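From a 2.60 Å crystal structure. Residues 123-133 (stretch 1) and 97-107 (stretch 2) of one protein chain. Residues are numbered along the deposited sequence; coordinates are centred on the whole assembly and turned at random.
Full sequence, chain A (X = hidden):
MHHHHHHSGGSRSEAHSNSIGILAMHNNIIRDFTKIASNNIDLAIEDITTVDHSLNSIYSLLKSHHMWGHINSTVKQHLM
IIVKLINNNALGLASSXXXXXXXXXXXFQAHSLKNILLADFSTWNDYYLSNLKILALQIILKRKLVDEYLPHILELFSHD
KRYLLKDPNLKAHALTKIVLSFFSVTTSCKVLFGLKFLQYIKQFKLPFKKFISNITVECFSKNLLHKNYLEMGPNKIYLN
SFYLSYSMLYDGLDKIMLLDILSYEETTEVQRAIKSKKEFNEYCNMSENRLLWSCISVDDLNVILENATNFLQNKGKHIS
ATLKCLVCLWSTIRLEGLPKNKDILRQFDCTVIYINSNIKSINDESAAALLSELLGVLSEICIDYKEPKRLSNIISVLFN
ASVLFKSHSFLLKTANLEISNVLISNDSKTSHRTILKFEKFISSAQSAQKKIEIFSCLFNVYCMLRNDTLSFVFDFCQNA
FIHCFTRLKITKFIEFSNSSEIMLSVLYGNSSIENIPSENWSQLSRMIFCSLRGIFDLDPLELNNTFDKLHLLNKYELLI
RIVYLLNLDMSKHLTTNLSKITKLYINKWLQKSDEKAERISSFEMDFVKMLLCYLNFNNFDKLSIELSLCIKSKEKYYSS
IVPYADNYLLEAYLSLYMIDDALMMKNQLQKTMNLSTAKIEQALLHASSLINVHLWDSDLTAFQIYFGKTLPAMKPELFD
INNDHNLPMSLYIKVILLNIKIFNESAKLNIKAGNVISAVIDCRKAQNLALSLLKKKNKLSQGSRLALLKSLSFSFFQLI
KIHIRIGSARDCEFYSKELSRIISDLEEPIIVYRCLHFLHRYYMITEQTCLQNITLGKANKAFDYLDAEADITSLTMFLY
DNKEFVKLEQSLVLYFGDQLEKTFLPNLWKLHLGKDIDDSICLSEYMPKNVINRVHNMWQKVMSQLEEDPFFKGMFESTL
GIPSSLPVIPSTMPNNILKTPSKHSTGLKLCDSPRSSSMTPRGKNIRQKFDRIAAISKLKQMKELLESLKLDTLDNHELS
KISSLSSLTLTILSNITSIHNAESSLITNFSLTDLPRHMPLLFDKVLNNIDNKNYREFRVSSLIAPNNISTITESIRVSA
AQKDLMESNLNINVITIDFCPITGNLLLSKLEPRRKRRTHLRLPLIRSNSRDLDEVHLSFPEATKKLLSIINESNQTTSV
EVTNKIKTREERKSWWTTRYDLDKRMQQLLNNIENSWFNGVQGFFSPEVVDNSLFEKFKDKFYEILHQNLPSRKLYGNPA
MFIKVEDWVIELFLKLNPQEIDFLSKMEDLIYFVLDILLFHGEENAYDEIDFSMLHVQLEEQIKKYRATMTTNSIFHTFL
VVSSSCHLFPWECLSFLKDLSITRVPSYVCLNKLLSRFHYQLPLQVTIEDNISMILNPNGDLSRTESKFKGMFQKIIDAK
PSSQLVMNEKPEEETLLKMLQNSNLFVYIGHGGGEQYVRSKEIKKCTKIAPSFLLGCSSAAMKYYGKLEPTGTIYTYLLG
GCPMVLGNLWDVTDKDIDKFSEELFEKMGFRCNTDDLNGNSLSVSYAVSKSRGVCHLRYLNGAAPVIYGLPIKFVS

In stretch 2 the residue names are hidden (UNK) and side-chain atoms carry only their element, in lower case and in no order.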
ATOM      1  N   THR A 123      17.908   8.955 -46.316  1.00 56.52           N
ATOM      2  CA  THR A 123      18.836   8.078 -45.606  1.00 56.93           C
ATOM      3  C   THR A 123      18.653   6.629 -46.094  1.00 52.37           C
ATOM      4  O   THR A 123      19.570   5.810 -46.020  1.00 51.08           O
ATOM      5  CB  THR A 123      18.651   8.171 -44.047  1.00 52.16           C
ATOM      6  OG1 THR A 123      19.528   7.250 -43.393  1.00 47.73           O
ATOM      7  CG2 THR A 123      17.214   7.865 -43.644  1.00 50.94           C
ATOM      8  N   TRP A 124      17.469   6.330 -46.614  1.00 52.42           N
ATOM      9  CA  TRP A 124      17.162   4.980 -47.067  1.00 53.07           C
ATOM     10  C   TRP A 124      17.939   4.564 -48.310  1.00 60.30           C
ATOM     11  O   TRP A 124      18.251   3.378 -48.467  1.00 60.39           O
ATOM     12  CB  TRP A 124      15.663   4.852 -47.317  1.00 51.05           C
ATOM     13  CG  TRP A 124      14.916   4.878 -46.030  1.00 52.51           C
ATOM     14  CD1 TRP A 124      14.195   5.913 -45.519  1.00 53.20           C
ATOM     15  CD2 TRP A 124      14.859   3.828 -45.056  1.00 55.83           C
ATOM     16  NE1 TRP A 124      13.675   5.566 -44.296  1.00 53.47           N
ATOM     17  CE2 TRP A 124      14.072   4.293 -43.986  1.00 54.69           C
ATOM     18  CE3 TRP A 124      15.387   2.537 -44.994  1.00 54.88           C
ATOM     19  CZ2 TRP A 124      13.807   3.514 -42.852  1.00 57.06           C
ATOM     20  CZ3 TRP A 124      15.112   1.756 -43.873  1.00 57.73           C
ATOM     21  CH2 TRP A 124      14.332   2.249 -42.815  1.00 55.72           C
ATOM     22  N   ASN A 125      18.270   5.531 -49.171  1.00 54.24           N
ATOM     23  CA  ASN A 125      18.914   5.213 -50.438  1.00 55.21           C
ATOM     24  C   ASN A 125      20.223   5.958 -50.763  1.00 60.13           C
ATOM     25  O   ASN A 125      20.861   5.666 -51.793  1.00 56.94           O
ATOM     26  CB  ASN A 125      17.924   5.445 -51.600  1.00 52.78           C
ATOM     27  CG  ASN A 125      17.578   6.930 -51.826  1.00 53.91           C
ATOM     28  OD1 ASN A 125      18.374   7.835 -51.560  1.00 56.04           O
ATOM     29  ND2 ASN A 125      16.380   7.173 -52.342  1.00 45.54           N
ATOM     30  N   ASP A 126      20.627   6.911 -49.917  1.00 61.44           N
ATOM     31  CA  ASP A 126      21.667   7.868 -50.339  1.00 57.63           C
ATOM     32  C   ASP A 126      23.071   7.256 -50.455  1.00 49.02           C
ATOM     33  O   ASP A 126      24.000   7.901 -50.935  1.00 57.32           O
ATOM     34  CB  ASP A 126      21.701   9.084 -49.406  1.00 55.82           C
ATOM     35  CG  ASP A 126      22.091   8.735 -48.002  1.00 60.03           C
ATOM     36  OD1 ASP A 126      22.483   7.571 -47.760  1.00 59.02           O
ATOM     37  OD2 ASP A 126      22.021   9.640 -47.134  1.00 59.66           O
ATOM     38  N   TYR A 127      23.210   6.012 -50.020  1.00 56.53           N
ATOM     39  CA  TYR A 127      24.459   5.281 -50.172  1.00 52.78           C
ATOM     40  C   TYR A 127      24.531   4.488 -51.489  1.00 48.81           C
ATOM     41  O   TYR A 127      25.505   3.798 -51.734  1.00 51.89           O
ATOM     42  CB  TYR A 127      24.654   4.347 -48.965  1.00 47.77           C
ATOM     43  CG  TYR A 127      23.618   3.249 -48.802  1.00 49.99           C
ATOM     44  CD1 TYR A 127      23.800   2.004 -49.403  1.00 52.45           C
ATOM     45  CD2 TYR A 127      22.461   3.443 -48.037  1.00 52.73           C
ATOM     46  CE1 TYR A 127      22.862   0.985 -49.251  1.00 52.81           C
ATOM     47  CE2 TYR A 127      21.513   2.418 -47.868  1.00 49.36           C
ATOM     48  CZ  TYR A 127      21.727   1.192 -48.473  1.00 50.78           C
ATOM     49  OH  TYR A 127      20.815   0.169 -48.340  1.00 55.68           O
ATOM     50  N   TYR A 128      23.500   4.570 -52.324  1.00 54.86           N
ATOM     51  CA  TYR A 128      23.537   3.907 -53.633  1.00 59.88           C
ATOM     52  C   TYR A 128      22.854   4.706 -54.759  1.00 57.56           C
ATOM     53  O   TYR A 128      23.085   4.431 -55.943  1.00 54.16           O
ATOM     54  CB  TYR A 128      22.894   2.506 -53.553  1.00 55.26           C
ATOM     55  CG  TYR A 128      21.373   2.500 -53.381  1.00 54.94           C
ATOM     56  CD1 TYR A 128      20.522   2.730 -54.464  1.00 54.72           C
ATOM     57  CD2 TYR A 128      20.793   2.264 -52.137  1.00 54.98           C
ATOM     58  CE1 TYR A 128      19.137   2.738 -54.306  1.00 54.84           C
ATOM     59  CE2 TYR A 128      19.413   2.251 -51.976  1.00 51.00           C
ATOM     60  CZ  TYR A 128      18.584   2.489 -53.062  1.00 53.64           C
ATOM     61  OH  TYR A 128      17.205   2.481 -52.916  1.00 53.53           O
ATOM     62  N   LEU A 129      22.011   5.669 -54.382  1.00 50.60           N
ATOM     63  CA  LEU A 129      21.111   6.339 -55.322  1.00 58.25           C
ATOM     64  C   LEU A 129      21.863   6.926 -56.521  1.00 57.56           C
ATOM     65  O   LEU A 129      21.486   6.713 -57.671  1.00 58.09           O
ATOM     66  CB  LEU A 129      20.310   7.441 -54.610  1.00 50.12           C
ATOM     67  CG  LEU A 129      19.310   8.166 -55.523  1.00 53.52           C
ATOM     68  CD1 LEU A 129      18.241   7.208 -56.044  1.00 52.60           C
ATOM     69  CD2 LEU A 129      18.677   9.353 -54.828  1.00 52.67           C
ATOM     70  N   SER A 130      22.911   7.679 -56.207  1.00 61.45           N
ATOM     71  CA  SER A 130      23.911   8.130 -57.157  1.00 62.36           C
ATOM     72  C   SER A 130      24.287   7.059 -58.170  1.00 59.86           C
ATOM     73  O   SER A 130      24.154   7.271 -59.370  1.00 59.55           O
ATOM     74  CB  SER A 130      25.156   8.590 -56.395  1.00 66.45           C
ATOM     75  OG  SER A 130      26.331   8.534 -57.195  1.00 75.65           O
ATOM     76  N   ASN A 131      24.742   5.906 -57.697  1.00 57.25           N
ATOM     77  CA  ASN A 131      25.186   4.883 -58.626  1.00 55.94           C
ATOM     78  C   ASN A 131      24.023   4.206 -59.346  1.00 60.62           C
ATOM     79  O   ASN A 131      24.188   3.730 -60.474  1.00 63.59           O
ATOM     80  CB  ASN A 131      26.049   3.851 -57.908  1.00 58.26           C
ATOM     81  CG  ASN A 131      27.276   4.476 -57.268  1.00 71.44           C
ATOM     82  OD1 ASN A 131      28.026   5.237 -57.906  1.00 67.94           O
ATOM     83  ND2 ASN A 131      27.469   4.191 -55.987  1.00 74.89           N
ATOM     84  N   LEU A 132      22.849   4.169 -58.716  1.00 56.73           N
ATOM     85  CA  LEU A 132      21.678   3.583 -59.360  1.00 57.36           C
ATOM     86  C   LEU A 132      21.306   4.391 -60.608  1.00 57.60           C
ATOM     87  O   LEU A 132      21.078   3.841 -61.674  1.00 53.66           O
ATOM     88  CB  LEU A 132      20.493   3.514 -58.381  1.00 52.27           C
ATOM     89  CG  LEU A 132      19.284   2.681 -58.835  1.00 53.31           C
ATOM     90  CD1 LEU A 132      19.641   1.198 -59.010  1.00 51.56           C
ATOM     91  CD2 LEU A 132      18.089   2.850 -57.897  1.00 46.74           C
ATOM     92  N   LYS A 133      21.277   5.708 -60.457  1.00 51.81           N
ATOM     93  CA  LYS A 133      20.933   6.606 -61.535  1.00 52.08           C
ATOM     94  C   LYS A 133      21.921   6.510 -62.718  1.00 60.68           C
ATOM     95  O   LYS A 133      21.524   6.583 -63.895  1.00 56.94           O
ATOM     96  CB  LYS A 133      20.862   8.034 -60.994  1.00 51.21           C
ATOM     97  CG  LYS A 133      19.742   8.247 -59.991  1.00 52.39           C
ATOM     98  CD  LYS A 133      19.466   9.718 -59.717  1.00 54.41           C
ATOM     99  CE  LYS A 133      18.329   9.903 -58.710  1.00 55.38           C
ATOM    100  NZ  LYS A 133      17.875  11.319 -58.670  1.00 54.65           N
ATOM    101  N   UNK A  97      15.252  -4.781 -62.866  1.00 48.74           N
ATOM    102  CA  UNK A  97      16.011  -5.055 -61.646  1.00 52.31           C
ATOM    103  C   UNK A  97      16.337  -3.789 -60.846  1.00 58.18           C
ATOM    104  O   UNK A  97      16.339  -3.824 -59.614  1.00 59.58           O
ATOM    105  o   UNK A  97      16.177  -9.073 -61.027  1.00 57.93           O
ATOM    106  c   UNK A  97      17.313  -5.783 -61.959  1.00 52.81           C
ATOM    107  c   UNK A  97      17.150  -7.259 -62.164  1.00 55.59           C
ATOM    108  c   UNK A  97      16.727  -7.960 -60.909  1.00 60.34           C
ATOM    109  o   UNK A  97      16.942  -7.401 -59.803  1.00 62.36           O
ATOM    110  N   UNK A  98      16.622  -2.693 -61.547  1.00 53.23           N
ATOM    111  CA  UNK A  98      16.887  -1.394 -60.934  1.00 48.27           C
ATOM    112  C   UNK A  98      15.654  -0.916 -60.174  1.00 54.55           C
ATOM    113  O   UNK A  98      15.711  -0.565 -58.986  1.00 53.72           O
ATOM    114  c   UNK A  98      19.296   0.565 -63.313  1.00 50.22           C
ATOM    115  c   UNK A  98      17.289  -0.337 -62.005  1.00 48.84           C
ATOM    116  c   UNK A  98      17.096   1.085 -61.495  1.00 49.68           C
ATOM    117  c   UNK A  98      18.723  -0.577 -62.505  1.00 52.29           C
ATOM    118  N   UNK A  99      14.533  -0.903 -60.886  1.00 56.71           N
ATOM    119  CA  UNK A  99      13.232  -0.573 -60.312  1.00 59.48           C
ATOM    120  C   UNK A  99      12.894  -1.450 -59.080  1.00 51.53           C
ATOM    121  O   UNK A  99      12.462  -0.932 -58.055  1.00 48.77           O
ATOM    122  c   UNK A  99      11.616   0.334 -63.714  1.00 61.81           C
ATOM    123  c   UNK A  99      12.351   0.478 -62.385  1.00 58.31           C
ATOM    124  c   UNK A  99      10.745  -0.674 -60.835  1.00 48.13           C
ATOM    125  c   UNK A  99      12.151  -0.682 -61.415  1.00 49.73           C
ATOM    126  N   UNK A 100      13.136  -2.755 -59.196  1.00 46.41           N
ATOM    127  CA  UNK A 100      12.947  -3.716 -58.116  1.00 46.40           C
ATOM    128  C   UNK A 100      13.790  -3.350 -56.895  1.00 53.94           C
ATOM    129  O   UNK A 100      13.276  -3.280 -55.782  1.00 49.93           O
ATOM    130  c   UNK A 100      12.071  -6.246 -56.729  1.00 51.19           C
ATOM    131  c   UNK A 100      13.947  -8.305 -56.637  1.00 54.23           C
ATOM    132  c   UNK A 100      11.938  -7.292 -55.790  1.00 49.88           C
ATOM    133  c   UNK A 100      13.146  -6.213 -57.605  1.00 52.02           C
ATOM    134  c   UNK A 100      14.076  -7.258 -57.559  1.00 52.70           C
ATOM    135  c   UNK A 100      13.291  -5.116 -58.625  1.00 44.82           C
ATOM    136  c   UNK A 100      12.877  -8.319 -55.748  1.00 47.44           C
ATOM    137  N   UNK A 101      15.076  -3.082 -57.123  1.00 52.71           N
ATOM    138  CA  UNK A 101      15.999  -2.690 -56.067  1.00 51.03           C
ATOM    139  C   UNK A 101      15.479  -1.449 -55.331  1.00 55.99           C
ATOM    140  O   UNK A 101      15.521  -1.364 -54.080  1.00 56.30           O
ATOM    141  c   UNK A 101      19.906  -2.520 -56.246  1.00 46.83           C
ATOM    142  c   UNK A 101      17.402  -2.430 -56.650  1.00 48.16           C
ATOM    143  c   UNK A 101      18.581  -0.618 -55.269  1.00 49.02           C
ATOM    144  c   UNK A 101      18.552  -2.104 -55.677  1.00 54.68           C
ATOM    145  N   UNK A 102      14.993  -0.491 -56.113  1.00 50.85           N
ATOM    146  CA  UNK A 102      14.536   0.767 -55.561  1.00 47.78           C
ATOM    147  C   UNK A 102      13.241   0.598 -54.780  1.00 48.95           C
ATOM    148  O   UNK A 102      13.095   1.151 -53.695  1.00 48.34           O
ATOM    149  c   UNK A 102      12.636   3.511 -56.014  1.00 42.07           C
ATOM    150  c   UNK A 102      14.332   1.786 -56.652  1.00 44.59           C
ATOM    151  c   UNK A 102      14.610   5.318 -55.389  1.00 44.63           C
ATOM    152  c   UNK A 102      12.292   4.774 -55.568  1.00 45.53           C
ATOM    153  c   UNK A 102      14.944   4.057 -55.835  1.00 47.11           C
ATOM    154  c   UNK A 102      13.281   5.678 -55.255  1.00 42.50           C
ATOM    155  c   UNK A 102      13.965   3.139 -56.151  1.00 41.81           C
ATOM    156  N   UNK A 103      12.314  -0.173 -55.338  1.00 48.66           N
ATOM    157  CA  UNK A 103      11.009  -0.344 -54.730  1.00 51.61           C
ATOM    158  C   UNK A 103      11.092  -1.063 -53.384  1.00 52.55           C
ATOM    159  O   UNK A 103      10.317  -0.791 -52.487  1.00 47.13           O
ATOM    160  n   UNK A 103       9.006  -0.797 -57.797  1.00 48.58           N
ATOM    161  c   UNK A 103       9.531  -0.194 -56.754  1.00 48.94           C
ATOM    162  c   UNK A 103      10.079  -1.088 -55.678  1.00 47.19           C
ATOM    163  o   UNK A 103       9.583   1.033 -56.653  1.00 50.83           O
ATOM    164  N   UNK A 104      12.071  -1.948 -53.255  1.00 48.35           N
ATOM    165  CA  UNK A 104      12.251  -2.740 -52.067  1.00 47.93           C
ATOM    166  C   UNK A 104      12.944  -1.977 -50.959  1.00 52.06           C
ATOM    167  O   UNK A 104      13.154  -2.522 -49.901  1.00 50.93           O
ATOM    168  c   UNK A 104      12.422  -4.924 -53.355  1.00 41.91           C
ATOM    169  c   UNK A 104      13.063  -3.982 -52.386  1.00 46.68           C
ATOM    170  c   UNK A 104      11.408  -5.819 -52.695  1.00 48.40           C
ATOM    171  o   UNK A 104      10.243  -5.409 -52.577  1.00 54.55           O
ATOM    172  o   UNK A 104      11.756  -6.939 -52.285  1.00 53.45           O
ATOM    173  N   UNK A 105      13.295  -0.719 -51.186  1.00 49.37           N
ATOM    174  CA  UNK A 105      14.175  -0.025 -50.248  1.00 41.20           C
ATOM    175  C   UNK A 105      13.765   1.428 -50.023  1.00 43.07           C
ATOM    176  O   UNK A 105      14.523   2.205 -49.450  1.00 44.40           O
ATOM    177  c   UNK A 105      16.222  -1.475 -50.654  1.00 44.54           C
ATOM    178  o   UNK A 105      15.722   0.388 -52.118  1.00 53.72           O
ATOM    179  c   UNK A 105      15.649  -0.062 -50.742  1.00 47.99           C
ATOM    180  N   UNK A 106      12.568   1.791 -50.478  1.00 36.47           N
ATOM    181  CA  UNK A 106      12.100   3.171 -50.418  1.00 37.89           C
ATOM    182  C   UNK A 106      10.597   3.248 -50.161  1.00 43.78           C
ATOM    183  O   UNK A 106       9.850   2.371 -50.589  1.00 45.41           O
ATOM    184  c   UNK A 106      13.900   4.032 -52.054  1.00 47.54           C
ATOM    185  o   UNK A 106      14.563   4.967 -51.620  1.00 52.28           O
ATOM    186  n   UNK A 106      14.424   3.082 -52.824  1.00 42.34           N
ATOM    187  c   UNK A 106      12.404   3.925 -51.736  1.00 43.57           C
ATOM    188  N   UNK A 107      10.137   4.313 -49.510  1.00 41.40           N
ATOM    189  CA  UNK A 107       8.704   4.512 -49.392  1.00 43.81           C
ATOM    190  C   UNK A 107       8.106   4.683 -50.768  1.00 47.21           C
ATOM    191  O   UNK A 107       7.215   3.942 -51.185  1.00 51.01           O
ATOM    192  c   UNK A 107       6.841   5.858 -48.397  1.00 45.90           C
ATOM    193  c   UNK A 107       6.206   4.675 -47.635  1.00 46.70           C
ATOM    194  c   UNK A 107       8.366   5.728 -48.534  1.00 43.20           C
ATOM    195  c   UNK A 107       6.424   7.197 -47.823  1.00 47.07           C
TER

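Position 97 carries three side-chain carbons in a row, the third bearing two oxygens. It lies out of reach of stretch 1, and one of its oxygens is hydrogen-bonded elsewhere in the structure, which suits a buried acid. This is Glu 97.

At position 98 four carbons fork at the first, one arm being two carbons long. The short arm packs against Leu 132. This is Ile 98, whose CG2 lies 3.6 Å from Leu 132 CD1; a branch so close to the backbone suits a place where the CA-to-CB bond points toward the other helix.

Position 99 has the same four carbons and the same fork, but its CA-to-CB bond points away and no atom reaches stretch 1. It is Ile 99, partly exposed, and this contact does not dictate its type.

Position 100 shows one carbon followed by a six-carbon ring, out of reach of stretch 1 and partly exposed. It is Phe 100, whose type the contact likewise leaves open.

Position 101 has four carbons forked at the second. One terminal carbon lies over a face of the Tyr 128 ring and near Leu 132. This is Leu 101; its CD2 lies 3.5 Å from Tyr 128 CE1 and makes a CH-pi contact, 4.0 Å from the ring centroid of Tyr 128, and the fork beyond CB lets a methyl reach the aromatic face.

Position 102 is again one carbon and a six-carbon ring, lying among Asn 125, Tyr 128, Leu 129 and Leu 132. This is Phe 102. Leu 129 CD1 sits at the ring edge, 4.1 Å from CE1 of Phe 102, while Leu 132 CD2 approaches its CD1 at 3.9 Å; a flat, apolar ring serves both leucines.

At position 103 two carbons end in one oxygen and one nitrogen, on a CA-to-CB bond that points away from stretch 1. Both polar atoms are hydrogen-bonded elsewhere in the structure, as suits an amide. It is Asn 103.

Position 104 has three carbons, the third with two oxygens, and touches nothing on stretch 1. It is Glu 104, partly exposed, as befits a charged group.

Position 105 has a single carbon bearing one oxygen and one carbon, with the oxygen near Tyr 128 OH. This is Thr 105. Its OG1 accepts from Tyr 128 OH at 2.7 Å and donates to Leu 101 O at 2.6 Å, so one hydroxyl ties the contact to the helix just before it.

Position 106 has two carbons, then an oxygen and a nitrogen. This is Asn 106: OD1 accepts from Asn 125 ND2 at 2.9 Å, while ND2 donates to Phe 102 O at 2.5 Å.

Position 107, four carbons forked at the second, is Leu 107; its end leads away from stretch 1, so the contact does not dictate its type, and the residue touches a crystal neighbour.

Nearly antiparallel helices, their axes 11.4 Å apart at closest approach, pack Leu 132 against Ile 98, Leu 101 and Phe 102. Beyond them, polar side chains join the loops, and Tyr 128 bridges both parts, its ring against Leu 101 and its hydroxyl bonded to Thr 105.

Stretch 2 (97-107) EIIFLFNETNL
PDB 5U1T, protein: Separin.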